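Side-chain contacts in alpha-1,2-mannosidase (PDB 2WW2), which hydrolyses alpha-mannosidic linkages with inversion of configuration, as a calcium-dependent glycoside hydrolase of family GH92: residues A[59-64]-A[114-119]; A[79-84]-A[94-99]; A[265-270]-A[294-299]; A[314-319]-A[323-328]; A[643-646]-A[652-655]. All coordinates share one frame; numbering follows the deposited sequence. Where two conformers were deposited one is given.

All five contacts are buried and none is a surface contact; among the touching residues only V98, Y270 and Y316 are partly exposed. Contacts 1 and 2 belong to the family's N-terminal domain and touch each other. Contact 1 joins strands 60-67 and 111-116; contact 2 joins 80-86 and 98-108, which both neighbour 60-67. R62 O of contact 1 receives R96 NE of contact 2. Contacts 3, 4 and 5 belong to the catalytic domain. Contacts 3 and 4 also touch, through a salt bridge between R299 and D328. Contact 5 lies across the chain's centre from contacts 1 and 2. Contacts 1 and 3 are apolar across their segments. Contact 2 adds an arginine, contact 4 a Met-aromatic pair and a water, and contact 5 paired backbone.

Contact 1. Residues A[59-64]-A[114-119]; sequences SLMRGF and VTFNNG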
# COMPACT_ATOMS: atom_id res chain seq x y z
N SER A 59 -28.50 2.73 -18.27
CA SER A 59 -29.70 3.54 -18.37
C SER A 59 -30.71 3.02 -19.39
O SER A 59 -31.62 3.76 -19.81
CB SER A 59 -29.30 4.98 -18.73
OG SER A 59 -28.63 5.01 -20.00
N LEU A 60 -30.55 1.76 -19.81
CA LEU A 60 -31.41 1.16 -20.81
C LEU A 60 -32.02 -0.11 -20.22
O LEU A 60 -31.29 -0.99 -19.76
CB LEU A 60 -30.63 0.81 -22.07
CG LEU A 60 -29.96 1.99 -22.81
CD1 LEU A 60 -29.05 1.47 -23.94
CD2 LEU A 60 -31.02 2.93 -23.37
N MET A 61 -33.34 -0.18 -20.21
CA MET A 61 -34.01 -1.33 -19.63
C MET A 61 -34.41 -2.34 -20.71
O MET A 61 -34.81 -1.96 -21.80
CB MET A 61 -35.25 -0.90 -18.86
CG MET A 61 -35.81 -2.02 -18.02
SD MET A 61 -34.97 -2.11 -16.45
CE MET A 61 -35.50 -0.57 -15.65
N ARG A 62 -34.27 -3.63 -20.40
CA ARG A 62 -34.63 -4.69 -21.36
C ARG A 62 -35.85 -5.51 -20.96
O ARG A 62 -36.50 -6.13 -21.82
CB ARG A 62 -33.48 -5.70 -21.53
CG ARG A 62 -32.15 -5.08 -21.87
CD ARG A 62 -31.15 -6.17 -22.21
NE ARG A 62 -29.80 -5.61 -22.15
CZ ARG A 62 -28.94 -5.62 -23.16
NH1 ARG A 62 -29.28 -6.16 -24.33
NH2 ARG A 62 -27.75 -5.08 -22.98
N GLY A 63 -36.14 -5.58 -19.67
CA GLY A 63 -37.30 -6.36 -19.24
C GLY A 63 -37.50 -6.36 -17.74
O GLY A 63 -36.71 -5.78 -16.99
N PHE A 64 -38.57 -7.04 -17.31
CA PHE A 64 -38.82 -7.27 -15.90
C PHE A 64 -38.84 -8.77 -15.70
O PHE A 64 -39.69 -9.46 -16.23
CB PHE A 64 -40.13 -6.60 -15.46
CG PHE A 64 -40.10 -5.13 -15.66
CD1 PHE A 64 -39.63 -4.28 -14.66
CD2 PHE A 64 -40.48 -4.58 -16.89
CE1 PHE A 64 -39.58 -2.90 -14.87
CE2 PHE A 64 -40.43 -3.21 -17.11
CZ PHE A 64 -39.98 -2.36 -16.09
N VAL A 114 -41.37 2.45 -12.69
CA VAL A 114 -40.45 3.25 -13.52
C VAL A 114 -41.23 3.88 -14.66
O VAL A 114 -42.19 3.28 -15.18
CB VAL A 114 -39.26 2.39 -14.02
CG1 VAL A 114 -39.77 1.29 -14.98
CG2 VAL A 114 -38.20 3.26 -14.71
N THR A 115 -40.85 5.09 -15.04
CA THR A 115 -41.41 5.73 -16.23
C THR A 115 -40.27 5.95 -17.19
O THR A 115 -39.23 6.55 -16.84
CB THR A 115 -42.06 7.06 -15.87
OG1 THR A 115 -43.05 6.82 -14.86
CG2 THR A 115 -42.71 7.73 -17.10
N PHE A 116 -40.42 5.41 -18.40
CA PHE A 116 -39.38 5.52 -19.40
C PHE A 116 -39.34 6.91 -20.00
O PHE A 116 -40.27 7.70 -19.81
CB PHE A 116 -39.56 4.41 -20.45
CG PHE A 116 -39.45 3.03 -19.87
CD1 PHE A 116 -38.20 2.45 -19.70
CD2 PHE A 116 -40.58 2.33 -19.45
CE1 PHE A 116 -38.08 1.18 -19.16
CE2 PHE A 116 -40.47 1.06 -18.89
CZ PHE A 116 -39.21 0.48 -18.75
N ASN A 117 -38.26 7.22 -20.70
CA ASN A 117 -38.14 8.55 -21.30
C ASN A 117 -39.28 8.83 -22.28
O ASN A 117 -39.65 9.98 -22.48
CB ASN A 117 -36.78 8.72 -22.01
CG ASN A 117 -35.59 8.81 -21.04
OD1 ASN A 117 -35.76 8.76 -19.82
ND2 ASN A 117 -34.38 8.92 -21.61
N ASN A 118 -39.83 7.78 -22.90
CA ASN A 118 -40.91 7.97 -23.88
C ASN A 118 -42.28 8.14 -23.20
O ASN A 118 -43.30 8.26 -23.88
CB ASN A 118 -40.96 6.83 -24.91
CG ASN A 118 -41.22 5.47 -24.26
OD1 ASN A 118 -41.60 5.41 -23.10
ND2 ASN A 118 -41.01 4.39 -25.00
N GLY A 119 -42.30 8.13 -21.88
CA GLY A 119 -43.52 8.37 -21.13
C GLY A 119 -44.27 7.12 -20.71
O GLY A 119 -45.24 7.21 -19.96
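F116 puts one edge of its ring against two residues of 59-64. In the tight part of the contact its CE1 lies 3.5 Å from CB of M61, which sits in the plane of the ring. F64 arrives from the opposite direction, and the rings meet edge to edge, with F64 CZ 4.0 Å from F116 CZ. V114 completes the group: its CG1 is 3.8 Å from F64 CZ, again at the ring edge and in its plane. The V114 torsion (chi1 65°) places CG1 between the backbone N and the carbonyl carbon. Strands 60-67 and 111-116 are not paired with each other. Each pairs with strand 98-108, so the side chains meet across an intervening strand of the N-terminal domain. A classic beta bulge at R62 and G63, facing Q44, interrupts the first strand between M61 and F64. M83 packs on both rings, and V98 lies against F116. The other end is looser. F116 opens a type I turn that ends at G119, closed by G119 N to F116 O at 2.9 Å, and N117, N118 and G119 are exposed. At the start of the other segment, S59 N is hydrogen-bonded to Q722 OE1 of a second subunit.

Contact 2. Residues A[79-84]-A[94-99]; sequences TFSIMP and KERLVP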
# COMPACT_ATOMS: atom_id res chain seq x y z
N THR A 79 -36.25 -18.63 -15.24
CA THR A 79 -36.45 -17.18 -15.40
C THR A 79 -37.09 -16.84 -16.75
O THR A 79 -36.78 -17.47 -17.77
CB THR A 79 -35.11 -16.38 -15.18
OG1 THR A 79 -35.34 -14.98 -15.24
CG2 THR A 79 -34.03 -16.76 -16.21
N PHE A 80 -38.01 -15.86 -16.73
CA PHE A 80 -38.58 -15.31 -17.95
C PHE A 80 -38.78 -13.82 -17.71
O PHE A 80 -38.59 -13.36 -16.57
CB PHE A 80 -39.89 -16.04 -18.35
CG PHE A 80 -41.06 -15.75 -17.46
CD1 PHE A 80 -41.96 -14.74 -17.79
CD2 PHE A 80 -41.32 -16.52 -16.33
CE1 PHE A 80 -43.07 -14.47 -16.98
CE2 PHE A 80 -42.43 -16.24 -15.52
CZ PHE A 80 -43.30 -15.21 -15.84
N SER A 81 -39.09 -13.05 -18.75
CA SER A 81 -39.30 -11.61 -18.50
C SER A 81 -40.52 -11.11 -19.24
O SER A 81 -40.99 -11.72 -20.20
CB SER A 81 -38.08 -10.76 -18.90
OG SER A 81 -37.91 -10.74 -20.31
N ILE A 82 -41.00 -9.96 -18.80
CA ILE A 82 -42.12 -9.29 -19.42
C ILE A 82 -41.65 -7.85 -19.66
O ILE A 82 -41.02 -7.27 -18.79
CB ILE A 82 -43.32 -9.28 -18.45
CG1 ILE A 82 -43.93 -10.68 -18.32
CG2 ILE A 82 -44.38 -8.28 -18.89
CD1 ILE A 82 -44.88 -10.81 -17.12
N MET A 83 -41.92 -7.30 -20.84
CA MET A 83 -41.45 -5.96 -21.17
C MET A 83 -42.51 -5.20 -21.95
O MET A 83 -42.78 -5.49 -23.11
CB MET A 83 -40.14 -6.01 -21.97
CG MET A 83 -39.56 -4.64 -22.25
SD MET A 83 -39.23 -3.71 -20.71
CE MET A 83 -38.41 -2.29 -21.41
N PRO A 84 -43.14 -4.20 -21.32
CA PRO A 84 -44.04 -3.36 -22.11
C PRO A 84 -43.23 -2.42 -23.00
O PRO A 84 -42.13 -2.00 -22.62
CB PRO A 84 -44.84 -2.61 -21.04
CG PRO A 84 -43.97 -2.61 -19.83
CD PRO A 84 -43.10 -3.84 -19.90
N LYS A 94 -31.43 -8.54 -27.10
CA LYS A 94 -30.31 -7.76 -27.63
C LYS A 94 -30.77 -6.42 -28.18
O LYS A 94 -29.98 -5.50 -28.28
CB LYS A 94 -29.62 -8.51 -28.77
CG LYS A 94 -29.07 -9.87 -28.36
CD LYS A 94 -27.58 -9.80 -28.07
CE LYS A 94 -26.96 -11.19 -28.00
NZ LYS A 94 -25.55 -11.13 -27.51
N GLU A 95 -32.05 -6.34 -28.53
CA GLU A 95 -32.62 -5.15 -29.15
C GLU A 95 -33.66 -4.39 -28.31
O GLU A 95 -34.03 -3.28 -28.68
CB GLU A 95 -33.29 -5.51 -30.49
CG GLU A 95 -32.31 -5.92 -31.54
CD GLU A 95 -32.95 -5.90 -32.90
OE1 GLU A 95 -33.72 -6.83 -33.19
OE2 GLU A 95 -32.69 -4.94 -33.67
N ARG A 96 -34.15 -4.99 -27.22
CA ARG A 96 -35.11 -4.33 -26.34
C ARG A 96 -34.33 -3.50 -25.36
O ARG A 96 -33.90 -4.00 -24.32
CB ARG A 96 -35.95 -5.32 -25.51
CG ARG A 96 -36.95 -6.12 -26.27
CD ARG A 96 -37.90 -6.91 -25.34
NE ARG A 96 -37.25 -7.44 -24.15
CZ ARG A 96 -36.78 -8.68 -24.01
NH1 ARG A 96 -36.85 -9.56 -25.01
NH2 ARG A 96 -36.23 -9.03 -22.85
N LEU A 97 -34.14 -2.24 -25.69
CA LEU A 97 -33.32 -1.36 -24.87
C LEU A 97 -34.07 -0.05 -24.77
O LEU A 97 -34.08 0.70 -25.73
CB LEU A 97 -31.99 -1.08 -25.57
CG LEU A 97 -30.88 -2.12 -25.58
CD1 LEU A 97 -30.52 -2.60 -24.20
CD2 LEU A 97 -31.25 -3.27 -26.50
N VAL A 98 -34.67 0.23 -23.63
CA VAL A 98 -35.51 1.40 -23.53
C VAL A 98 -34.95 2.33 -22.46
O VAL A 98 -34.80 1.92 -21.30
CB VAL A 98 -36.95 1.01 -23.15
CG1 VAL A 98 -37.85 2.26 -23.16
CG2 VAL A 98 -37.48 -0.05 -24.11
N PRO A 99 -34.64 3.58 -22.85
CA PRO A 99 -33.99 4.50 -21.91
C PRO A 99 -34.92 4.97 -20.78
O PRO A 99 -36.11 5.23 -21.02
CB PRO A 99 -33.54 5.69 -22.80
CG PRO A 99 -34.15 5.48 -24.16
CD PRO A 99 -34.74 4.09 -24.23
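M83 and V98 make the apolar part of this contact. The methyl CE of M83 lies 3.6 Å from V98 CG2, and the two side chains meet at an angle. M83 CG is anti to the backbone N (chi1 -176°) and the chain bends at chi2, which carries the methyl over to the valine. The same methionine packs against an arginine. M83 CB is 3.9 Å from R96 NE, and the two side chains run past each other in opposite directions. The polar part is mostly supplied from elsewhere. S81 OG stands 3.5 Å from R96 NH2, but the angle is too poor for a hydrogen bond. The guanidinium finds its partners outside the two segments: NE bonds R62 O, and NH1 forms a salt bridge with D148 OD2 and a hydrogen bond with M91 O. These partners fix the guanidinium beside the strand. A leucine in place of R96 would probably leave the D148 carboxylate without this charged partner and the R62 carbonyl without this donor. In the fold, strand 80-86 pairs with strand 60-67 along one edge and strand 143-148 along the other. Strand 98-108 pairs with 60-67 too, through V98 and M61, so R96 reaches across from the chain leading into it.

Contact 3. Residues A[265-270]-A[294-299]; sequences EQWNNY and TLLFPR
W267 NE1 is hydrogen-bonded to the backbone O of A33, and this polar bond helps set the indole whose six-membered ring meets L295 and L296. Across the two segments the contact is apolar. W267 CH2 lies 3.9 Å from L296 CD2, which sits at the ring edge, near its plane. The two side chains cross at about a right angle. L295 comes to the neighbouring corner, with its CB 4.0 Å from W267 CZ3, and its side chain runs past the tryptophan in the opposite direction. With W267 CG anti to the carbonyl carbon (chi1 -79°), the indole reaches from the helix to the two leucines. An alanine at W267 would probably open a gap beside L295 and L296 and leave the A33 carbonyl without this donor. Helix 256-271 here packs on the exit of helix 281-294, in the catalytic domain, which in this family is an (alpha/alpha)6 barrel. L295 is the first residue to leave helical geometry. The chain then passes a cis peptide before P298 and enters strand 299-304. Y270, one turn on from W267, adds its CB, 3.8 Å from L295 CD1. Its ring leads away from the leucine and meets W36 edge to face. L295 also packs on Y346 and F342. A bound glycerol, probably from crystallisation, lies near the side chain of L296.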
# COMPACT_ATOMS: atom_id res chain seq x y z
N GLU A 265 -47.99 -4.90 3.69
CA GLU A 265 -48.39 -5.43 4.98
C GLU A 265 -47.50 -6.60 5.42
O GLU A 265 -47.09 -6.67 6.57
CB GLU A 265 -49.86 -5.86 4.97
CG GLU A 265 -50.32 -6.45 6.30
CD GLU A 265 -51.81 -6.67 6.34
OE1 GLU A 265 -52.31 -7.47 5.53
OE2 GLU A 265 -52.47 -6.04 7.19
N GLN A 266 -47.17 -7.50 4.50
CA GLN A 266 -46.26 -8.60 4.85
C GLN A 266 -44.90 -8.08 5.31
O GLN A 266 -44.36 -8.51 6.34
CB GLN A 266 -46.10 -9.55 3.66
CG GLN A 266 -47.38 -10.33 3.37
CD GLN A 266 -47.80 -11.16 4.59
OE1 GLN A 266 -47.03 -12.00 5.08
NE2 GLN A 266 -49.01 -10.93 5.08
N TRP A 267 -44.31 -7.15 4.55
CA TRP A 267 -43.01 -6.63 4.96
C TRP A 267 -43.10 -5.92 6.32
O TRP A 267 -42.24 -6.11 7.18
CB TRP A 267 -42.43 -5.70 3.90
CG TRP A 267 -41.82 -6.50 2.78
CD1 TRP A 267 -42.34 -6.69 1.52
CD2 TRP A 267 -40.60 -7.24 2.83
NE1 TRP A 267 -41.50 -7.50 0.79
CE2 TRP A 267 -40.43 -7.85 1.58
CE3 TRP A 267 -39.63 -7.45 3.84
CZ2 TRP A 267 -39.34 -8.68 1.29
CZ3 TRP A 267 -38.53 -8.24 3.54
CH2 TRP A 267 -38.40 -8.85 2.28
N ASN A 268 -44.14 -5.13 6.53
CA ASN A 268 -44.26 -4.46 7.81
C ASN A 268 -44.37 -5.47 8.96
O ASN A 268 -43.81 -5.27 10.04
CB ASN A 268 -45.43 -3.49 7.82
CG ASN A 268 -45.08 -2.17 7.14
OD1 ASN A 268 -43.93 -1.75 7.17
ND2 ASN A 268 -46.07 -1.52 6.54
N ASN A 269 -45.12 -6.55 8.73
CA ASN A 269 -45.26 -7.61 9.74
C ASN A 269 -43.91 -8.26 10.10
O ASN A 269 -43.57 -8.39 11.28
CB ASN A 269 -46.24 -8.69 9.26
CG ASN A 269 -47.72 -8.23 9.31
OD1 ASN A 269 -48.04 -7.16 9.87
ND2 ASN A 269 -48.61 -9.04 8.75
N TYR A 270 -43.17 -8.68 9.09
CA TYR A 270 -41.90 -9.38 9.33
C TYR A 270 -40.79 -8.42 9.78
O TYR A 270 -40.06 -8.73 10.73
CB TYR A 270 -41.47 -10.21 8.11
CG TYR A 270 -42.31 -11.48 7.96
CD1 TYR A 270 -42.05 -12.60 8.75
CD2 TYR A 270 -43.37 -11.54 7.07
CE1 TYR A 270 -42.82 -13.75 8.64
CE2 TYR A 270 -44.16 -12.68 6.96
CZ TYR A 270 -43.87 -13.78 7.75
OH TYR A 270 -44.64 -14.90 7.62
N THR A 294 -31.92 -9.51 4.46
CA THR A 294 -31.73 -10.75 5.20
C THR A 294 -32.95 -11.69 5.12
O THR A 294 -32.80 -12.91 5.26
CB THR A 294 -31.43 -10.43 6.68
OG1 THR A 294 -30.25 -9.62 6.77
CG2 THR A 294 -31.25 -11.70 7.46
N LEU A 295 -34.14 -11.15 4.89
CA LEU A 295 -35.34 -11.99 4.82
C LEU A 295 -35.69 -12.54 3.42
O LEU A 295 -36.76 -13.11 3.22
CB LEU A 295 -36.56 -11.21 5.34
CG LEU A 295 -36.45 -10.61 6.75
CD1 LEU A 295 -37.82 -10.12 7.19
CD2 LEU A 295 -35.88 -11.63 7.76
N LEU A 296 -34.81 -12.32 2.45
CA LEU A 296 -35.05 -12.81 1.09
C LEU A 296 -34.67 -14.28 0.88
O LEU A 296 -35.43 -15.02 0.25
CB LEU A 296 -34.30 -11.93 0.08
CG LEU A 296 -34.79 -10.48 -0.05
CD1 LEU A 296 -33.84 -9.68 -0.96
CD2 LEU A 296 -36.24 -10.40 -0.53
N PHE A 297 -33.51 -14.69 1.38
CA PHE A 297 -32.97 -16.05 1.11
C PHE A 297 -32.76 -16.80 2.43
O PHE A 297 -32.60 -16.17 3.47
CB PHE A 297 -31.60 -15.97 0.42
CG PHE A 297 -31.60 -15.22 -0.89
CD1 PHE A 297 -31.76 -15.91 -2.09
CD2 PHE A 297 -31.40 -13.85 -0.93
CE1 PHE A 297 -31.73 -15.25 -3.32
CE2 PHE A 297 -31.38 -13.16 -2.15
CZ PHE A 297 -31.55 -13.86 -3.35
N PRO A 298 -32.79 -18.14 2.40
CA PRO A 298 -33.10 -18.93 1.21
C PRO A 298 -34.58 -18.80 0.87
O PRO A 298 -35.41 -18.50 1.74
CB PRO A 298 -32.78 -20.37 1.65
CG PRO A 298 -33.10 -20.36 3.15
CD PRO A 298 -32.57 -18.98 3.59
N ARG A 299 -34.93 -19.03 -0.39
CA ARG A 299 -36.33 -18.94 -0.79
C ARG A 299 -37.09 -20.23 -0.50
O ARG A 299 -36.52 -21.35 -0.55
CB ARG A 299 -36.46 -18.61 -2.29
CG ARG A 299 -36.10 -19.79 -3.22
CD ARG A 299 -36.27 -19.39 -4.70
NE ARG A 299 -35.27 -18.37 -5.05
CZ ARG A 299 -35.49 -17.06 -5.05
NH1 ARG A 299 -36.69 -16.56 -4.75
NH2 ARG A 299 -34.50 -16.24 -5.36

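Contact 4. Residues A[314-319]-A[323-328]; sequences SPYDGN and GYMYTD
M325, just before strand 326-330, reaches onto the loop at P315 and Y316. Its CB points toward 314-319, and CG lies anti to the backbone N (chi1 -180°). M325 CG is the first atom to touch, 4.1 Å from P315 CD. The chain then bends at chi2 and chi3. M325 SD comes to 3.9 Å from Y316 CE2. M325 SD lies in the ring plane, 83° off the ring normal and 5.3 Å from the centroid of the Y316 ring, which makes this an edge-on Met-aromatic contact. The tyrosine has a polar link as well. A water 2.7 Å from Y316 OH donates to the carbonyl O of Y326, also at 2.7 Å, and so ties the end of the ring to the strand. The loop is shaped by its own polar atoms. S314 OG accepts from Y316 N at 3.0 Å and D317 N at 3.1 Å, forming an ST turn and an ST motif, and it also bonds E363. D317 OD1 accepts from N319 N in an Asx turn, with the donor above the carboxylate plane. H375 meets the Y316 ring edge to face. The loop joins strands 310-313 and 320-322, while strand 326-330 pairs with strands 299-304 and 370-371. Helix 347-364 packs beside them, touching Y316 through A360 and M325 through E363.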
# COMPACT_ATOMS: atom_id res chain seq x y z
N SER A 314 -38.70 -31.44 -6.34
CA SER A 314 -37.37 -31.55 -5.77
C SER A 314 -36.29 -31.21 -6.79
O SER A 314 -36.21 -31.86 -7.84
CB SER A 314 -37.12 -32.98 -5.28
OG SER A 314 -35.76 -33.10 -4.89
N PRO A 315 -35.44 -30.20 -6.48
CA PRO A 315 -34.37 -29.94 -7.43
C PRO A 315 -33.23 -30.92 -7.22
O PRO A 315 -32.20 -30.78 -7.87
CB PRO A 315 -33.93 -28.51 -7.10
CG PRO A 315 -34.19 -28.38 -5.61
CD PRO A 315 -35.41 -29.27 -5.33
N TYR A 316 -33.42 -31.90 -6.32
CA TYR A 316 -32.42 -32.95 -6.10
C TYR A 316 -32.74 -34.25 -6.82
O TYR A 316 -31.82 -34.91 -7.32
CB TYR A 316 -32.18 -33.19 -4.59
CG TYR A 316 -31.65 -31.94 -3.91
CD1 TYR A 316 -30.30 -31.61 -3.97
CD2 TYR A 316 -32.52 -31.06 -3.27
CE1 TYR A 316 -29.83 -30.45 -3.40
CE2 TYR A 316 -32.05 -29.91 -2.68
CZ TYR A 316 -30.70 -29.61 -2.75
OH TYR A 316 -30.21 -28.47 -2.18
N ASP A 317 -34.01 -34.63 -6.89
CA ASP A 317 -34.36 -35.88 -7.58
C ASP A 317 -35.42 -35.70 -8.67
O ASP A 317 -35.78 -36.65 -9.35
CB ASP A 317 -34.73 -37.01 -6.59
CG ASP A 317 -36.07 -36.81 -5.89
OD1 ASP A 317 -36.86 -35.89 -6.23
OD2 ASP A 317 -36.36 -37.60 -4.98
N GLY A 318 -35.93 -34.47 -8.83
CA GLY A 318 -36.87 -34.19 -9.91
C GLY A 318 -38.30 -34.71 -9.76
O GLY A 318 -39.13 -34.55 -10.66
N ASN A 319 -38.58 -35.36 -8.63
CA ASN A 319 -39.94 -35.78 -8.31
C ASN A 319 -40.66 -34.75 -7.44
O ASN A 319 -40.02 -33.86 -6.88
CB ASN A 319 -39.88 -37.14 -7.61
CG ASN A 319 -39.35 -38.22 -8.52
OD1 ASN A 319 -38.55 -39.05 -8.12
ND2 ASN A 319 -39.79 -38.20 -9.76
N GLY A 323 -44.36 -31.72 1.60
CA GLY A 323 -43.55 -31.11 2.63
C GLY A 323 -42.88 -29.83 2.16
O GLY A 323 -43.42 -29.12 1.32
N TYR A 324 -41.70 -29.57 2.70
CA TYR A 324 -41.01 -28.29 2.50
C TYR A 324 -39.66 -28.47 1.86
O TYR A 324 -38.94 -29.43 2.12
CB TYR A 324 -40.84 -27.54 3.83
CG TYR A 324 -42.14 -27.33 4.58
CD1 TYR A 324 -43.12 -26.49 4.06
CD2 TYR A 324 -42.39 -27.98 5.79
CE1 TYR A 324 -44.32 -26.30 4.73
CE2 TYR A 324 -43.59 -27.79 6.47
CZ TYR A 324 -44.54 -26.94 5.93
OH TYR A 324 -45.74 -26.73 6.58
N MET A 325 -39.32 -27.51 1.02
CA MET A 325 -38.01 -27.43 0.43
C MET A 325 -37.66 -25.95 0.36
O MET A 325 -38.56 -25.11 0.17
CB MET A 325 -38.00 -28.08 -0.97
CG MET A 325 -36.63 -28.04 -1.66
SD MET A 325 -35.26 -28.72 -0.72
CE MET A 325 -35.79 -30.44 -0.48
N TYR A 326 -36.39 -25.63 0.56
CA TYR A 326 -35.86 -24.26 0.35
C TYR A 326 -34.67 -24.37 -0.56
O TYR A 326 -34.06 -25.44 -0.67
CB TYR A 326 -35.36 -23.64 1.67
CG TYR A 326 -36.46 -23.09 2.54
CD1 TYR A 326 -36.65 -21.71 2.67
CD2 TYR A 326 -37.34 -23.95 3.21
CE1 TYR A 326 -37.68 -21.21 3.46
CE2 TYR A 326 -38.37 -23.46 4.00
CZ TYR A 326 -38.52 -22.08 4.13
OH TYR A 326 -39.56 -21.60 4.91
N THR A 327 -34.25 -23.26 -1.14
CA THR A 327 -33.02 -23.28 -1.89
C THR A 327 -32.44 -21.88 -2.07
O THR A 327 -32.93 -20.94 -1.46
CB THR A 327 -33.22 -23.95 -3.26
OG1 THR A 327 -31.93 -24.13 -3.86
CG2 THR A 327 -34.09 -23.06 -4.17
N ASP A 328 -31.40 -21.78 -2.89
CA ASP A 328 -30.69 -20.53 -3.14
C ASP A 328 -30.00 -20.00 -1.90
O ASP A 328 -30.39 -18.98 -1.33
CB ASP A 328 -31.62 -19.51 -3.77
CG ASP A 328 -31.97 -19.90 -5.19
OD1 ASP A 328 -31.03 -20.30 -5.92
OD2 ASP A 328 -33.16 -19.85 -5.55
O HOH W 1 -31.70 -26.75 -0.66

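Contact 5. Residues A[643-646]-A[652-655]; sequences YPVC and YAIG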
# COMPACT_ATOMS: atom_id res chain seq x y z
N TYR A 643 -24.30 -10.55 19.08
CA TYR A 643 -23.95 -11.27 17.86
C TYR A 643 -23.61 -12.72 18.15
O TYR A 643 -22.97 -13.01 19.16
CB TYR A 643 -22.72 -10.60 17.22
CG TYR A 643 -22.33 -11.16 15.88
CD1 TYR A 643 -22.93 -10.70 14.71
CD2 TYR A 643 -21.35 -12.14 15.77
CE1 TYR A 643 -22.56 -11.20 13.45
CE2 TYR A 643 -20.98 -12.65 14.51
CZ TYR A 643 -21.59 -12.18 13.37
OH TYR A 643 -21.24 -12.69 12.13
N PRO A 644 -24.07 -13.64 17.28
CA PRO A 644 -23.84 -15.09 17.45
C PRO A 644 -22.44 -15.46 16.97
O PRO A 644 -22.27 -15.97 15.86
CB PRO A 644 -24.90 -15.71 16.52
CG PRO A 644 -25.04 -14.71 15.41
CD PRO A 644 -24.96 -13.35 16.14
N VAL A 645 -21.44 -15.21 17.80
CA VAL A 645 -20.06 -15.56 17.44
C VAL A 645 -19.89 -17.04 17.05
O VAL A 645 -19.20 -17.36 16.08
CB VAL A 645 -19.12 -15.20 18.61
CG1 VAL A 645 -17.69 -15.76 18.36
CG2 VAL A 645 -19.08 -13.67 18.78
N CYS A 646 -20.54 -17.94 17.79
CA CYS A 646 -20.37 -19.36 17.53
C CYS A 646 -21.71 -20.07 17.41
O CYS A 646 -22.24 -20.61 18.41
CB CYS A 646 -19.55 -20.00 18.66
SG CYS A 646 -19.11 -21.72 18.38
N TYR A 652 -25.08 -15.17 22.60
CA TYR A 652 -24.77 -14.03 21.74
C TYR A 652 -23.85 -13.08 22.49
O TYR A 652 -24.21 -12.61 23.58
CB TYR A 652 -26.08 -13.30 21.35
CG TYR A 652 -27.13 -14.19 20.73
CD1 TYR A 652 -27.28 -14.26 19.35
CD2 TYR A 652 -27.98 -14.96 21.53
CE1 TYR A 652 -28.24 -15.06 18.77
CE2 TYR A 652 -28.94 -15.77 20.96
CZ TYR A 652 -29.07 -15.81 19.58
OH TYR A 652 -30.02 -16.61 19.02
N ALA A 653 -22.66 -12.81 21.93
CA ALA A 653 -21.72 -11.89 22.56
C ALA A 653 -22.26 -10.47 22.46
O ALA A 653 -22.78 -10.06 21.42
CB ALA A 653 -20.32 -12.01 21.93
N ILE A 654 -22.12 -9.72 23.55
CA ILE A 654 -22.62 -8.35 23.61
C ILE A 654 -21.63 -7.35 22.97
O ILE A 654 -20.41 -7.40 23.21
CB ILE A 654 -23.02 -7.98 25.06
CG1 ILE A 654 -24.27 -8.79 25.43
CG2 ILE A 654 -23.33 -6.46 25.19
CD1 ILE A 654 -24.61 -8.81 26.91
N GLY A 655 -22.16 -6.49 22.12
CA GLY A 655 -21.35 -5.45 21.51
C GLY A 655 -21.78 -4.13 22.12
O GLY A 655 -21.55 -3.88 23.31
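Y643 and A653 satisfy each other's backbone. Y643 N donates to A653 O at 2.8 Å, and A653 N donates back to Y643 O, also at 2.8 Å. Neither bond is straight: the angles at hydrogen are 140° and 135°. V645 N makes a weak bond to Y643 O, closing the inverse gamma turn centred on P644. Y652 CA also approaches Y643 O, at 3.3 Å, in a CA-H...O contact. One carbonyl thus takes one full hydrogen bond, one weak one and a CA-H...O contact. V645 CG2 lies 3.8 Å from A653 CB. P644 CB lies 4.0 Å from Y652 CD1, and the two side chains meet obliquely. With CG anti to its carbonyl carbon (chi1 -54°), Y652 brings its ring alongside the proline, while P644 CD rests over one face of the Y643 ring. The hydroxyl of Y652 is bonded to K394 NZ, beyond the two segments. Y652 also bonds L701 through its backbone, and I654 does so with N699. Strand 651-654 is therefore the middle one of a small three-stranded antiparallel sheet, with 642-643 and 700-702 as its neighbours. The antiparallel hydrogen-bonded pair Y643 and A653 links strands 642-643 and 651-654, a beta hairpin with a long connecting loop in the catalytic domain.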